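Local coordinates for protein extracellular subtilisin-like serine proteinase (Vibrio sp. PA-44, PDB 1SH7) that probably cleaves peptide bonds as a calcium-binding, secreted serine endopeptidase of the subtilisin family from a cold-adapted bacterium, this chain being the part that holds the peptidase domain, at residues Ala4-Asp9 against Phe198-Gln203; Tyr34-Gly39 against Ser123-Ser128; Gly54-Asp59 against Gly93-Ser98. All coordinates share one frame; numbering follows the deposited sequence.

Contact 1: residues Ala4-Asp9 against Phe198-Gln203; sequences AIWGLD and FAPGSQ. With CA (calcium ion), chain E.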
loop_
_atom_site.group_PDB
_atom_site.type_symbol
_atom_site.label_atom_id
_atom_site.label_comp_id
_atom_site.label_asym_id
_atom_site.label_seq_id
_atom_site.Cartn_x
_atom_site.Cartn_y
_atom_site.Cartn_z
ATOM N N ALA A 4 -0.060 5.619 -19.325
ATOM C CA ALA A 4 -0.081 5.213 -17.931
ATOM C C ALA A 4 -1.355 5.708 -17.290
ATOM O O ALA A 4 -1.843 6.773 -17.618
ATOM C CB ALA A 4 1.144 5.731 -17.170
ATOM N N ILE A 5 -1.916 4.893 -16.413
ATOM C CA ILE A 5 -3.085 5.271 -15.655
ATOM C C ILE A 5 -2.655 6.302 -14.641
ATOM O O ILE A 5 -1.453 6.436 -14.338
ATOM C CB ILE A 5 -3.791 4.060 -14.990
ATOM C CG1 ILE A 5 -2.810 3.253 -14.142
ATOM C CG2 ILE A 5 -4.442 3.171 -16.054
ATOM C CD1 ILE A 5 -3.503 2.231 -13.249
ATOM N N TRP A 6 -3.621 7.061 -14.140
ATOM C CA TRP A 6 -3.274 8.350 -13.507
ATOM C C TRP A 6 -2.489 8.236 -12.215
ATOM O O TRP A 6 -1.684 9.096 -11.932
ATOM C CB TRP A 6 -4.515 9.207 -13.252
ATOM C CG TRP A 6 -5.251 8.898 -11.982
ATOM C CD1 TRP A 6 -6.358 8.083 -11.824
ATOM C CD2 TRP A 6 -4.988 9.463 -10.698
ATOM N NE1 TRP A 6 -6.758 8.079 -10.508
ATOM C CE2 TRP A 6 -5.940 8.918 -9.789
ATOM C CE3 TRP A 6 -4.005 10.328 -10.199
ATOM C CZ2 TRP A 6 -5.964 9.262 -8.424
ATOM C CZ3 TRP A 6 -4.027 10.659 -8.857
ATOM C CH2 TRP A 6 -5.004 10.128 -7.981
ATOM N N GLY A 7 -2.747 7.214 -11.413
ATOM C CA GLY A 7 -2.066 7.040 -10.119
ATOM C C GLY A 7 -0.576 6.857 -10.292
ATOM O O GLY A 7 0.249 7.540 -9.655
ATOM N N LEU A 8 -0.225 5.964 -11.217
ATOM C CA LEU A 8 1.162 5.743 -11.560
ATOM C C LEU A 8 1.764 7.011 -12.165
ATOM O O LEU A 8 2.880 7.422 -11.822
ATOM C CB LEU A 8 1.294 4.587 -12.555
ATOM C CG LEU A 8 0.780 3.203 -12.166
ATOM C CD1 LEU A 8 1.091 2.248 -13.302
ATOM C CD2 LEU A 8 1.366 2.747 -10.835
ATOM N N ASP A 9 1.005 7.622 -13.068
ATOM C CA ASP A 9 1.372 8.860 -13.742
ATOM C C ASP A 9 1.704 9.964 -12.727
ATOM O O ASP A 9 2.688 10.700 -12.887
ATOM C CB ASP A 9 0.215 9.314 -14.629
ATOM C CG ASP A 9 0.571 10.490 -15.524
ATOM O OD1 ASP A 9 -0.313 10.879 -16.342
ATOM O OD2 ASP A 9 1.679 11.067 -15.501
ATOM N N PHE A 198 -0.288 11.152 1.651
ATOM C CA PHE A 198 -1.354 10.860 0.717
ATOM C C PHE A 198 -0.773 10.112 -0.484
ATOM O O PHE A 198 0.380 10.318 -0.866
ATOM C CB PHE A 198 -1.994 12.172 0.197
ATOM C CG PHE A 198 -2.832 12.889 1.229
ATOM C CD1 PHE A 198 -2.308 13.955 1.972
ATOM C CD2 PHE A 198 -4.128 12.492 1.479
ATOM C CE1 PHE A 198 -3.058 14.584 2.934
ATOM C CE2 PHE A 198 -4.880 13.137 2.461
ATOM C CZ PHE A 198 -4.342 14.181 3.178
ATOM N N ALA A 199 -1.595 9.297 -1.131
ATOM C CA ALA A 199 -1.234 8.706 -2.416
ATOM C C ALA A 199 -2.521 8.560 -3.263
ATOM O O ALA A 199 -3.619 8.637 -2.721
ATOM C CB ALA A 199 -0.580 7.330 -2.175
ATOM N N PRO A 200 -2.393 8.336 -4.578
ATOM C CA PRO A 200 -3.562 8.103 -5.432
ATOM C C PRO A 200 -4.517 7.007 -4.937
ATOM O O PRO A 200 -4.108 5.851 -4.757
ATOM C CB PRO A 200 -2.926 7.722 -6.775
ATOM C CG PRO A 200 -1.639 8.487 -6.795
ATOM C CD PRO A 200 -1.142 8.313 -5.355
ATOM N N GLY A 201 -5.783 7.365 -4.736
ATOM C CA GLY A 201 -6.774 6.400 -4.282
ATOM C C GLY A 201 -8.173 6.453 -4.844
ATOM O O GLY A 201 -8.954 5.504 -4.647
ATOM N N SER A 202 -8.490 7.527 -5.572
ATOM C CA SER A 202 -9.754 7.657 -6.278
ATOM C C SER A 202 -9.631 7.172 -7.727
ATOM O O SER A 202 -8.700 7.548 -8.431
ATOM C CB SER A 202 -10.236 9.104 -6.198
ATOM O OG SER A 202 -10.739 9.362 -4.876
ATOM N N GLN A 203 -10.558 6.294 -8.132
ATOM C CA GLN A 203 -10.654 5.787 -9.500
ATOM C C GLN A 203 -9.386 5.133 -9.934
ATOM O O GLN A 203 -8.721 5.565 -10.897
ATOM C CB GLN A 203 -11.049 6.909 -10.437
ATOM C CG GLN A 203 -12.463 7.253 -10.252
ATOM C CD GLN A 203 -12.663 8.682 -9.980
ATOM O OE1 GLN A 203 -12.545 9.512 -10.901
ATOM N NE2 GLN A 203 -12.962 9.008 -8.721
HETATM CA CA CA E . 4.037 11.155 -14.902
HETATM O O HOH W 1 6.135 11.795 -15.620
#

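Contact 2: residues Tyr34-Gly39 against Ser123-Ser128; sequences YVIDTG and SVANMS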
loop_
_atom_site.group_PDB
_atom_site.type_symbol
_atom_site.label_atom_id
_atom_site.label_comp_id
_atom_site.label_asym_id
_atom_site.label_seq_id
_atom_site.Cartn_x
_atom_site.Cartn_y
_atom_site.Cartn_z
ATOM N N TYR A 34 4.048 -8.424 1.003
ATOM C CA TYR A 34 3.091 -9.290 1.669
ATOM C C TYR A 34 1.754 -8.563 1.724
ATOM O O TYR A 34 1.657 -7.505 2.340
ATOM C CB TYR A 34 3.594 -9.650 3.069
ATOM C CG TYR A 34 4.799 -10.519 3.007
ATOM C CD1 TYR A 34 4.678 -11.918 2.948
ATOM C CD2 TYR A 34 6.058 -9.966 2.940
ATOM C CE1 TYR A 34 5.795 -12.721 2.837
ATOM C CE2 TYR A 34 7.198 -10.772 2.820
ATOM C CZ TYR A 34 7.047 -12.148 2.763
ATOM O OH TYR A 34 8.165 -12.947 2.647
ATOM N N VAL A 35 0.745 -9.118 1.053
ATOM C CA VAL A 35 -0.549 -8.469 0.906
ATOM C C VAL A 35 -1.522 -9.096 1.868
ATOM O O VAL A 35 -1.925 -10.251 1.683
ATOM C CB VAL A 35 -1.009 -8.564 -0.550
ATOM C CG1 VAL A 35 -2.362 -7.935 -0.749
ATOM C CG2 VAL A 35 0.059 -7.961 -1.442
ATOM N N ILE A 36 -1.832 -8.363 2.946
ATOM C CA ILE A 36 -2.651 -8.871 4.041
ATOM C C ILE A 36 -4.054 -8.368 3.746
ATOM O O ILE A 36 -4.365 -7.211 3.933
ATOM C CB ILE A 36 -2.123 -8.379 5.415
ATOM C CG1 ILE A 36 -0.660 -8.846 5.631
ATOM C CG2 ILE A 36 -3.028 -8.834 6.547
ATOM C CD1 ILE A 36 0.061 -8.182 6.824
ATOM N N ASP A 37 -4.894 -9.252 3.250
ATOM C CA ASP A 37 -6.126 -8.813 2.619
ATOM C C ASP A 37 -7.076 -10.003 2.380
ATOM O O ASP A 37 -7.069 -10.953 3.165
ATOM C CB ASP A 37 -5.775 -8.085 1.315
ATOM C CG ASP A 37 -6.713 -6.959 1.005
ATOM O OD1 ASP A 37 -7.914 -7.244 0.785
ATOM O OD2 ASP A 37 -6.324 -5.776 0.878
ATOM N N THR A 38 -7.865 -9.950 1.293
ATOM C CA THR A 38 -8.824 -11.000 0.967
ATOM C C THR A 38 -8.225 -12.157 0.192
ATOM O O THR A 38 -8.946 -13.030 -0.296
ATOM C CB THR A 38 -10.013 -10.409 0.118
ATOM O OG1 THR A 38 -9.501 -9.919 -1.131
ATOM C CG2 THR A 38 -10.649 -9.215 0.767
ATOM N N GLY A 39 -6.909 -12.154 0.037
ATOM C CA GLY A 39 -6.219 -13.094 -0.796
ATOM C C GLY A 39 -5.719 -12.410 -2.051
ATOM O O GLY A 39 -5.948 -11.215 -2.251
ATOM N N SER A 123 11.544 -6.904 2.412
ATOM C CA SER A 123 10.116 -7.130 2.501
ATOM C C SER A 123 9.355 -5.864 2.901
ATOM O O SER A 123 9.857 -5.065 3.669
ATOM C CB SER A 123 9.844 -8.206 3.550
ATOM O OG SER A 123 10.494 -9.407 3.219
ATOM N N VAL A 124 8.137 -5.728 2.387
ATOM C CA VAL A 124 7.169 -4.769 2.855
ATOM C C VAL A 124 5.802 -5.448 2.990
ATOM O O VAL A 124 5.472 -6.373 2.206
ATOM C CB VAL A 124 7.074 -3.571 1.918
ATOM C CG1 VAL A 124 6.607 -3.971 0.486
ATOM C CG2 VAL A 124 6.193 -2.517 2.499
ATOM N N ALA A 125 5.020 -5.001 3.971
ATOM C CA ALA A 125 3.674 -5.533 4.179
ATOM C C ALA A 125 2.635 -4.451 3.869
ATOM O O ALA A 125 2.857 -3.276 4.179
ATOM C CB ALA A 125 3.494 -5.981 5.590
ATOM N N ASN A 126 1.509 -4.874 3.281
ATOM C CA ASN A 126 0.395 -4.007 2.960
ATOM C C ASN A 126 -0.869 -4.438 3.688
ATOM O O ASN A 126 -1.331 -5.556 3.498
ATOM C CB ASN A 126 0.112 -4.015 1.450
ATOM C CG ASN A 126 -0.907 -2.970 1.048
ATOM O OD1 ASN A 126 -2.105 -3.186 1.164
ATOM N ND2 ASN A 126 -0.431 -1.841 0.567
ATOM N N MET A 127 -1.405 -3.541 4.521
ATOM C CA MET A 127 -2.689 -3.723 5.180
ATOM C C MET A 127 -3.724 -2.684 4.719
ATOM O O MET A 127 -3.854 -1.633 5.300
ATOM C CB MET A 127 -2.516 -3.670 6.707
ATOM C CG MET A 127 -1.588 -4.726 7.225
ATOM S SD MET A 127 -1.525 -4.736 9.005
ATOM C CE MET A 127 -3.013 -5.555 9.338
ATOM N N SER A 128 -4.447 -2.993 3.655
ATOM C CA SER A 128 -5.493 -2.147 3.134
ATOM C C SER A 128 -6.805 -2.527 3.834
ATOM O O SER A 128 -7.729 -3.009 3.220
ATOM C CB SER A 128 -5.594 -2.320 1.624
ATOM O OG SER A 128 -4.671 -1.484 0.952
HETATM O O HOH W 2 -3.862 -5.281 1.961
#

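Contact 3: residues Gly54-Asp59 against Gly93-Ser98; sequences GYDFVD and GVRVLS. With CA (calcium ion), chain D.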
loop_
_atom_site.group_PDB
_atom_site.type_symbol
_atom_site.label_atom_id
_atom_site.label_comp_id
_atom_site.label_asym_id
_atom_site.label_seq_id
_atom_site.Cartn_x
_atom_site.Cartn_y
_atom_site.Cartn_z
ATOM N N GLY A 54 0.630 -17.421 0.503
ATOM C CA GLY A 54 1.375 -17.376 1.747
ATOM C C GLY A 54 0.691 -18.343 2.711
ATOM O O GLY A 54 1.099 -19.508 2.867
ATOM N N TYR A 55 -0.361 -17.841 3.353
ATOM C CA TYR A 55 -1.251 -18.659 4.156
ATOM C C TYR A 55 -2.655 -18.044 4.162
ATOM O O TYR A 55 -2.811 -16.824 4.006
ATOM C CB TYR A 55 -0.735 -18.781 5.595
ATOM C CG TYR A 55 -1.428 -19.900 6.349
ATOM C CD1 TYR A 55 -1.042 -21.226 6.173
ATOM C CD2 TYR A 55 -2.473 -19.634 7.221
ATOM C CE1 TYR A 55 -1.701 -22.274 6.835
ATOM C CE2 TYR A 55 -3.107 -20.665 7.928
ATOM C CZ TYR A 55 -2.728 -21.972 7.732
ATOM O OH TYR A 55 -3.411 -22.981 8.411
ATOM N N ASP A 56 -3.672 -18.894 4.324
ATOM C CA ASP A 56 -5.086 -18.463 4.452
ATOM C C ASP A 56 -5.618 -18.661 5.890
ATOM O O ASP A 56 -5.981 -19.770 6.275
ATOM C CB ASP A 56 -5.921 -19.258 3.427
ATOM C CG ASP A 56 -7.405 -18.958 3.481
ATOM O OD1 ASP A 56 -8.139 -19.453 2.562
ATOM O OD2 ASP A 56 -7.930 -18.255 4.364
ATOM N N PHE A 57 -5.696 -17.584 6.660
ATOM C CA PHE A 57 -6.174 -17.635 8.038
ATOM C C PHE A 57 -7.690 -17.550 8.201
ATOM O O PHE A 57 -8.185 -17.606 9.318
ATOM C CB PHE A 57 -5.551 -16.517 8.862
ATOM C CG PHE A 57 -4.098 -16.719 9.104
ATOM C CD1 PHE A 57 -3.677 -17.574 10.108
ATOM C CD2 PHE A 57 -3.162 -16.118 8.283
ATOM C CE1 PHE A 57 -2.331 -17.783 10.330
ATOM C CE2 PHE A 57 -1.810 -16.330 8.471
ATOM C CZ PHE A 57 -1.387 -17.166 9.492
ATOM N N VAL A 58 -8.397 -17.336 7.101
ATOM C CA VAL A 58 -9.843 -17.359 7.099
ATOM C C VAL A 58 -10.271 -18.833 7.132
ATOM O O VAL A 58 -11.062 -19.254 7.960
ATOM C CB VAL A 58 -10.417 -16.625 5.832
ATOM C CG1 VAL A 58 -11.916 -16.821 5.688
ATOM C CG2 VAL A 58 -10.089 -15.143 5.855
ATOM N N ASP A 59 -9.724 -19.642 6.243
ATOM C CA ASP A 59 -10.127 -21.048 6.165
ATOM C C ASP A 59 -9.082 -22.056 6.683
ATOM O O ASP A 59 -9.268 -23.271 6.574
ATOM C CB ASP A 59 -10.517 -21.370 4.721
ATOM C CG ASP A 59 -11.816 -20.707 4.332
ATOM O OD1 ASP A 59 -12.699 -20.605 5.209
ATOM O OD2 ASP A 59 -12.028 -20.228 3.204
ATOM N N GLY A 93 0.395 -13.727 -0.935
ATOM C CA GLY A 93 -0.965 -13.566 -0.404
ATOM C C GLY A 93 -1.084 -14.001 1.044
ATOM O O GLY A 93 -0.688 -15.107 1.390
ATOM N N VAL A 94 -1.582 -13.119 1.907
ATOM C CA VAL A 94 -1.859 -13.457 3.316
ATOM C C VAL A 94 -3.330 -13.182 3.564
ATOM O O VAL A 94 -3.751 -12.056 3.828
ATOM C CB VAL A 94 -0.958 -12.666 4.289
ATOM C CG1 VAL A 94 -1.154 -13.125 5.727
ATOM C CG2 VAL A 94 0.506 -12.813 3.889
ATOM N N ARG A 95 -4.136 -14.199 3.366
ATOM C CA ARG A 95 -5.569 -14.029 3.391
ATOM C C ARG A 95 -6.137 -13.995 4.822
ATOM O O ARG A 95 -6.155 -15.016 5.532
ATOM C CB ARG A 95 -6.235 -15.104 2.543
ATOM C CG ARG A 95 -7.770 -15.021 2.521
ATOM C CD ARG A 95 -8.374 -15.980 1.528
ATOM N NE ARG A 95 -9.808 -15.751 1.408
ATOM C CZ ARG A 95 -10.780 -16.534 1.852
ATOM N NH1 ARG A 95 -12.031 -16.149 1.671
ATOM N NH2 ARG A 95 -10.561 -17.700 2.411
ATOM N N VAL A 96 -6.613 -12.819 5.232
ATOM C CA VAL A 96 -7.218 -12.655 6.549
ATOM C C VAL A 96 -8.652 -12.118 6.511
ATOM O O VAL A 96 -9.258 -11.960 7.578
ATOM C CB VAL A 96 -6.382 -11.731 7.474
ATOM C CG1 VAL A 96 -4.953 -12.317 7.691
ATOM C CG2 VAL A 96 -6.305 -10.289 6.912
ATOM N N LEU A 97 -9.154 -11.835 5.300
ATOM C CA LEU A 97 -10.517 -11.349 5.087
ATOM C C LEU A 97 -11.269 -12.289 4.134
ATOM O O LEU A 97 -10.715 -12.747 3.093
ATOM C CB LEU A 97 -10.490 -9.935 4.503
ATOM C CG LEU A 97 -9.664 -8.861 5.218
ATOM C CD1 LEU A 97 -9.636 -7.625 4.354
ATOM C CD2 LEU A 97 -10.253 -8.522 6.592
ATOM N N SER A 98 -12.527 -12.567 4.501
ATOM C CA SER A 98 -13.431 -13.494 3.792
ATOM C C SER A 98 -13.825 -13.052 2.385
ATOM O O SER A 98 -13.452 -11.969 1.961
ATOM C CB SER A 98 -14.716 -13.698 4.605
ATOM O OG SER A 98 -15.566 -12.569 4.520
HETATM CA CA CA D . -8.138 -20.791 0.801
HETATM O O HOH W 3 -13.717 -18.551 2.141
HETATM O O HOH W 4 -10.546 -20.892 1.115
HETATM O O HOH W 5 -8.821 -18.943 -0.528
HETATM O O HOH W 6 -8.464 -22.376 -0.937
#

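Contact 1: residues Ala4-Asp9 against Phe198-Gln203
The indole of Trp6 has Pro200 CB over one face and two backbone carbonyls at its edge. Pro200 CB presses on the benzene half of the indole, 3.4 Å from Trp6 CH2. The two side chains cross obliquely. At the pyrrole edge, Trp6 NE1 gives its one N-H to two acceptors. Trp6 NE1 bonds Ser202 O at 2.9 Å, and that oxygen lies 7° out of the ring plane. The second bond, from Trp6 NE1 to Gln203 O at 3.2 Å, is weak. Both bonds are bent, as expected when one proton is shared. With CG between the backbone N and the carbonyl carbon (chi1 84°), the ring reaches Pro200 with its benzene half and Ser202 O with its N-H.

The contact docks the first turn of helix 6-11 on the end of strand 197-200, an outermost strand of the parallel sheet in this subtilisin-type alpha/beta fold. Ile5 is the N-cap residue of the helix. Gly7 packs closely on the strand end, with its CA 3.5 Å from Pro200 CB. Farther along the helix, Asp9 binds a calcium ion through its backbone O and through OD2, the latter at 2.4 Å. Asp12, Gln13, Asp19 and Asn21 complete the protein part of that site. On the strand side, His225 of helix 219-236 also packs on Pro200, and Ser202 OG is hydrogen-bonded to Ser186.

Contact 2: residues Tyr34-Gly39 against Ser123-Ser128
Tyr34 and Asn126 join the two strands through the backbone. Tyr34 N donates to Val124 O at 2.8 Å, and Asn126 N donates to Tyr34 O. Ile36 N then donates to Asn126 O at 2.9 Å. All three bonds are nearly straight. They make a parallel ladder between strands 32-37 and 123-127, neighbours in the central sheet.

Beyond Ile36 the ladder gives way to a water. Ile36 O and Ser128 N are 4.2 Å apart, and the water bridges them. It accepts from Ser128 N at 2.9 Å and can donate to Ile36 O and to Asp37 OD2, the latter at 2.7 Å. More acceptors lie in reach than it has protons, so it cannot serve them all at once. Asp37 OD2 also lies 3.6 Å from Ser128 CB.

Tyr34, Ile36, Ala125 and Met127 point to one face of the sheet. Ile36 CD1 reaches Met127 CG at 3.9 Å. Ile36 CG1 is anti to the carbonyl carbon (chi1 -59°), which carries CD1 over the neighbouring strand. The Tyr34 ring meets Ser123 OG with its edge, at CE2, and that hydroxyl is hydrogen-bonded to Gly121. Phe151 of strand 150-154 packs on Ile36, Ala125 and Met127, while on the other face Asn126 touches Val74 of helix 70-79 and Thr223 of helix 219-236.

Asp37 belongs to the predicted charge relay of the subtilisin family with His70 and Ser220; Ser128 OG bonds to Ser220 O, Ser128 O accepts from His70 NE2, and Ser128 lines the pocket of the bound phenylmethanesulfonic acid. The water ties Ser128 N, Ile36 O and Asp37 OD2 together where the strands part, which is consistent with holding the Asp37 carboxylate in position.

Contact 3: residues Gly54-Asp59 against Gly93-Ser98
Arg95 and Asp56 form a salt bridge, with Asp59 as a second acid. Arg95 NH2 donates to Asp56 OD1 at 3.0 Å, on the syn side of the carboxylate. A weaker bond reaches Asp56 OD2. Arg95 NH2 also donates to Asp59 OD2 at 3.0 Å, a second salt bridge, from above that carboxylate plane. Both acids lie at the edge of the guanidinium, but the Asp56 carboxylate is turned 83° from it. Arg95 is extended from CG to NE and runs alongside Asp56.

Asp56 OD1 also binds a calcium ion at 2.2 Å, with Asp61 and Asp63 in the same site. Asp56 OD2 accepts from Asp59 N at 2.9 Å, an Asx motif. Asp59 OD2 accepts from a calcium-bound water.

Behind the charges, Arg95 N donates to Tyr55 O and Phe57 N to Arg95 O, pairing the parallel strands of a beta-alpha-beta unit. Val58 covers one guanidinium face, its CB 3.6 Å from Arg95 NH2. Phe57 CE2 meets Val94 CG1 at 4.3 Å. Tyr55 CD2 lies over the Phe57 ring. The arginine charge probably offsets part of the negative charge that the acids bring to the calcium site.

How the contacts relate
From the N terminus, helix 6-11 comes first. Contact 1 ties it to strand 197-200; its segments are 189 residues apart at their closest ends, and it closes the widest loop. Within that loop, contact 2 pairs strand 32-37 with strand 123-127. Contact 3 lies within the loop of contact 2 and closes the shortest one, between strands 51-56 and 90-95. The three are nested and none cross. All reach the same parallel sheet. Contacts 2 and 3 touch, because strands 32-37 and 90-95 are neighbours: Val35 O lies 2.9 Å from Val94 N, a probable hydrogen bond. Contacts 1 and 3 sit toward opposite outermost strands, with centres about 27 Å apart.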